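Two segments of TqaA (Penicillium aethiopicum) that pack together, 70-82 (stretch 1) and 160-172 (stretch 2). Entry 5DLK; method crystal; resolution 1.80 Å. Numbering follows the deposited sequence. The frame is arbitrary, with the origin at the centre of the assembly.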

# COMPACT_ATOMS: atom_id res chain seq x y z
N TYR A 70 5.43 3.42 12.99
CA TYR A 70 4.46 2.66 13.76
C TYR A 70 4.91 2.64 15.22
O TYR A 70 5.98 2.12 15.54
CB TYR A 70 4.31 1.25 13.21
CG TYR A 70 3.59 1.22 11.87
CD1 TYR A 70 2.26 1.62 11.79
CD2 TYR A 70 4.23 0.82 10.71
CE1 TYR A 70 1.59 1.62 10.58
CE2 TYR A 70 3.56 0.80 9.48
CZ TYR A 70 2.24 1.21 9.44
OH TYR A 70 1.53 1.20 8.24
N ASN A 71 4.07 3.19 16.09
CA ASN A 71 4.49 3.55 17.45
C ASN A 71 3.76 2.74 18.51
O ASN A 71 2.54 2.71 18.54
CB ASN A 71 4.23 5.03 17.70
CG ASN A 71 4.85 5.91 16.65
OD1 ASN A 71 5.88 5.56 16.06
ND2 ASN A 71 4.23 7.05 16.39
N TRP A 72 4.53 2.10 19.39
CA TRP A 72 3.95 1.27 20.42
C TRP A 72 4.31 1.81 21.80
O TRP A 72 5.47 1.78 22.18
CB TRP A 72 4.45 -0.16 20.28
CG TRP A 72 4.04 -0.78 18.97
CD1 TRP A 72 4.80 -0.94 17.85
CD2 TRP A 72 2.75 -1.29 18.66
NE1 TRP A 72 4.06 -1.54 16.86
CE2 TRP A 72 2.80 -1.77 17.33
CE3 TRP A 72 1.55 -1.41 19.38
CZ2 TRP A 72 1.70 -2.36 16.71
CZ3 TRP A 72 0.46 -1.99 18.75
CH2 TRP A 72 0.54 -2.45 17.43
N THR A 73 3.32 2.30 22.53
CA THR A 73 3.56 2.79 23.89
C THR A 73 3.35 1.64 24.85
O THR A 73 2.25 1.09 24.96
CB THR A 73 2.62 3.96 24.25
OG1 THR A 73 2.76 5.00 23.28
CG2 THR A 73 2.97 4.52 25.64
N ILE A 74 4.42 1.27 25.56
CA ILE A 74 4.44 0.08 26.40
C ILE A 74 4.56 0.50 27.87
O ILE A 74 5.51 1.19 28.23
CB ILE A 74 5.61 -0.84 26.04
CG1 ILE A 74 5.60 -1.17 24.53
CG2 ILE A 74 5.56 -2.12 26.86
CD1 ILE A 74 6.84 -1.90 24.06
N LYS A 75 3.60 0.09 28.70
CA LYS A 75 3.61 0.47 30.12
C LYS A 75 3.50 -0.74 31.03
O LYS A 75 2.66 -1.61 30.81
CB LYS A 75 2.48 1.45 30.42
CG LYS A 75 2.69 2.83 29.88
CD LYS A 75 1.47 3.70 30.08
CE LYS A 75 1.70 5.08 29.51
NZ LYS A 75 0.44 5.88 29.44
N GLY A 76 4.34 -0.79 32.05
CA GLY A 76 4.28 -1.86 33.03
C GLY A 76 5.65 -2.23 33.57
O GLY A 76 6.66 -1.71 33.11
N ARG A 77 5.67 -3.15 34.53
CA ARG A 77 6.93 -3.53 35.16
C ARG A 77 7.54 -4.78 34.52
O ARG A 77 8.67 -5.14 34.81
CB ARG A 77 6.72 -3.76 36.66
CG ARG A 77 5.64 -2.88 37.28
CD ARG A 77 5.35 -3.27 38.72
NE ARG A 77 3.91 -3.37 38.98
CZ ARG A 77 3.16 -2.39 39.45
NH1 ARG A 77 3.70 -1.21 39.74
NH2 ARG A 77 1.86 -2.58 39.65
N SER A 78 6.79 -5.42 33.62
CA SER A 78 7.21 -6.69 33.04
C SER A 78 8.12 -6.56 31.82
O SER A 78 8.65 -7.55 31.33
CB SER A 78 5.99 -7.53 32.65
OG SER A 78 5.12 -7.73 33.75
N LEU A 79 8.29 -5.34 31.32
CA LEU A 79 9.00 -5.16 30.06
C LEU A 79 10.46 -5.58 30.16
O LEU A 79 11.17 -5.21 31.08
CB LEU A 79 8.92 -3.70 29.60
CG LEU A 79 9.57 -3.44 28.23
CD1 LEU A 79 8.91 -4.30 27.14
CD2 LEU A 79 9.53 -1.96 27.86
N ASN A 80 10.90 -6.37 29.19
CA ASN A 80 12.29 -6.78 29.11
C ASN A 80 12.99 -6.04 27.98
O ASN A 80 12.84 -6.41 26.81
CB ASN A 80 12.37 -8.30 28.92
CG ASN A 80 13.78 -8.83 29.00
OD1 ASN A 80 14.75 -8.14 28.66
ND2 ASN A 80 13.91 -10.07 29.44
N MET A 81 13.74 -5.00 28.32
CA MET A 81 14.36 -4.13 27.32
C MET A 81 15.34 -4.85 26.41
O MET A 81 15.38 -4.58 25.20
CB MET A 81 15.05 -2.95 28.01
CG MET A 81 14.08 -2.00 28.69
SD MET A 81 13.16 -0.93 27.56
CE MET A 81 14.45 0.23 27.08
N ASP A 82 16.13 -5.78 26.95
CA ASP A 82 17.06 -6.53 26.12
C ASP A 82 16.33 -7.42 25.11
O ASP A 82 16.75 -7.55 23.97
CB ASP A 82 18.00 -7.39 26.97
CG ASP A 82 19.20 -6.62 27.48
OD1 ASP A 82 19.39 -5.47 27.02
OD2 ASP A 82 19.94 -7.15 28.33
N THR A 160 13.47 2.70 16.97
CA THR A 160 13.76 3.69 18.01
C THR A 160 13.11 3.23 19.30
O THR A 160 12.00 2.72 19.29
CB THR A 160 13.25 5.11 17.64
OG1 THR A 160 13.83 5.53 16.40
CG2 THR A 160 13.64 6.12 18.71
N LEU A 161 13.81 3.40 20.41
CA LEU A 161 13.28 2.99 21.71
C LEU A 161 13.48 4.15 22.67
O LEU A 161 14.62 4.53 22.94
CB LEU A 161 14.01 1.74 22.21
CG LEU A 161 13.44 0.95 23.37
CD1 LEU A 161 11.98 0.63 23.09
CD2 LEU A 161 14.24 -0.32 23.55
N VAL A 162 12.38 4.75 23.13
CA VAL A 162 12.45 5.96 23.95
C VAL A 162 11.88 5.65 25.33
O VAL A 162 10.72 5.27 25.45
CB VAL A 162 11.70 7.13 23.29
CG1 VAL A 162 11.76 8.38 24.15
CG2 VAL A 162 12.29 7.43 21.92
N SER A 163 12.70 5.82 26.37
CA SER A 163 12.35 5.33 27.71
C SER A 163 12.28 6.43 28.77
O SER A 163 13.10 7.33 28.79
CB SER A 163 13.38 4.29 28.18
OG SER A 163 13.42 3.18 27.31
N CYS A 164 11.30 6.32 29.66
CA CYS A 164 11.32 7.06 30.91
C CYS A 164 12.28 6.38 31.88
O CYS A 164 12.47 5.17 31.80
CB CYS A 164 9.92 7.12 31.53
SG CYS A 164 8.68 7.96 30.54
N PRO A 165 12.88 7.16 32.80
CA PRO A 165 13.87 6.68 33.78
C PRO A 165 13.63 5.29 34.40
O PRO A 165 14.59 4.54 34.57
CB PRO A 165 13.81 7.76 34.86
CG PRO A 165 13.65 9.00 34.06
CD PRO A 165 12.73 8.62 32.89
N GLY A 166 12.40 4.92 34.73
CA GLY A 166 12.18 3.58 35.26
C GLY A 166 12.07 2.43 34.24
O GLY A 166 11.95 1.27 34.63
N ASN A 167 12.12 2.75 32.95
CA ASN A 167 11.84 1.77 31.88
C ASN A 167 10.49 1.07 32.05
O ASN A 167 10.31 -0.06 31.59
CB ASN A 167 12.95 0.71 31.79
CG ASN A 167 14.23 1.26 31.19
OD1 ASN A 167 14.22 2.27 30.50
ND2 ASN A 167 15.34 0.59 31.47
N GLU A 168 9.54 1.74 32.69
CA GLU A 168 8.19 1.20 32.83
C GLU A 168 7.18 2.01 32.01
O GLU A 168 5.97 1.77 32.06
CB GLU A 168 7.79 1.16 34.31
CG GLU A 168 8.81 0.39 35.16
CD GLU A 168 8.37 0.20 36.60
OE1 GLU A 168 7.59 1.03 37.12
OE2 GLU A 168 8.82 -0.80 37.22
N HIS A 169 7.71 2.97 31.27
CA HIS A 169 6.96 3.73 30.26
C HIS A 169 7.92 3.96 29.10
O HIS A 169 8.90 4.70 29.22
CB HIS A 169 6.43 5.05 30.81
CG HIS A 169 5.68 5.87 29.81
ND1 HIS A 169 5.05 7.06 30.14
CD2 HIS A 169 5.47 5.70 28.48
CE1 HIS A 169 4.49 7.57 29.07
NE2 HIS A 169 4.72 6.77 28.04
N VAL A 170 7.65 3.29 27.99
CA VAL A 170 8.60 3.21 26.89
C VAL A 170 7.82 3.32 25.56
O VAL A 170 6.71 2.83 25.48
CB VAL A 170 9.38 1.88 26.97
CG1 VAL A 170 9.88 1.43 25.63
CG2 VAL A 170 10.53 1.98 27.99
N VAL A 171 8.38 3.99 24.56
CA VAL A 171 7.79 3.95 23.21
C VAL A 171 8.76 3.29 22.25
O VAL A 171 9.92 3.68 22.17
CB VAL A 171 7.41 5.36 22.69
CG1 VAL A 171 6.86 5.28 21.23
CG2 VAL A 171 6.38 6.02 23.60
N LEU A 172 8.28 2.27 21.55
CA LEU A 172 9.05 1.61 20.51
C LEU A 172 8.51 2.08 19.17
O LEU A 172 7.30 2.02 18.98
CB LEU A 172 8.93 0.10 20.62
CG LEU A 172 9.39 -0.74 19.42
CD1 LEU A 172 10.90 -0.72 19.29
CD2 LEU A 172 8.87 -2.15 19.56

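Stretch 2 forms a hairpin: strand 160-163 runs out, the chain reverses, and strand 169-172 returns to pair with strand 70-75 of stretch 1. The two paired strands point 164° apart, so the pairing is antiparallel, and their axes approach to 4.6 Å, the spacing of neighbours in one sheet.

The outgoing strand meets stretch 1 mainly through Met81, at the start of a helix. Met81 CE lies 3.6 Å from Leu161 CD2, an apolar contact, and 3.1 Å from Ser163 OG, which is close for a methyl against a hydroxyl oxygen. Val162 takes no part in this contact; its backbone instead holds the hairpin together, with Val162 N donating to Val171 O and Val171 N to Val162 O, both at 2.8 Å.

The reversal is a type I turn from Cys164 to Asn167, closed by a bond of 2.7 Å from Asn167 N to Cys164 O. Pro165 and Gly166, at the tip, stay clear of stretch 1. Asn167 comes back within reach: its OD1 is 4.0 Å from Met81 CE.

Glu168, just before the returning strand, makes the first backbone hydrogen bond across the stretches. Gly76 N donates to Glu168 O at 3.0 Å with an N-H...O angle of 161°, and the same carbonyl receives a CA-H...O contact from Lys75 CA at 3.3 Å. Gly76 has phi/psi of 146/176, where a CB would jam against the preceding carbonyl oxygen; the backbone conformation itself therefore calls for glycine.

His169 faces Lys75 as a non-hydrogen-bonded pair, CA to CA 4.7 Å; their side chains meet as well. Lys75 CE sits 3.7 Å from the centroid of the His169 ring and 9° off its normal, the geometry of a CH-pi contact in which polarised C-H bonds near the ammonium meet the pi face.

Val170 pairs with Ile74 through two hydrogen bonds: Ile74 N to Val170 O is 2.8 Å and nearly linear at 178°, while Val170 N to Ile74 O is 3.0 Å at 151°. On the sheet face shared with Ile74, Val170 CB meets Leu79 CD2 at 3.9 Å and Val170 CG2 meets Met81 SD at 3.9 Å, extending the apolar packing.

Val171 returns to the face of His169, paired across the strands with Thr73, whose side chain is on the same face, with Thr73 OG1 3.8 Å from Val171 CG2. The Thr73-Val171 pair is the closest in the register, CA to CA 4.4 Å, and beside it Val171 CA makes a CA-H...O contact with Trp72 O at 3.3 Å. Leu172 completes the alternation: Trp72 N to Leu172 O at 2.8 Å and Leu172 N to Trp72 O at 2.9 Å, both at 166°.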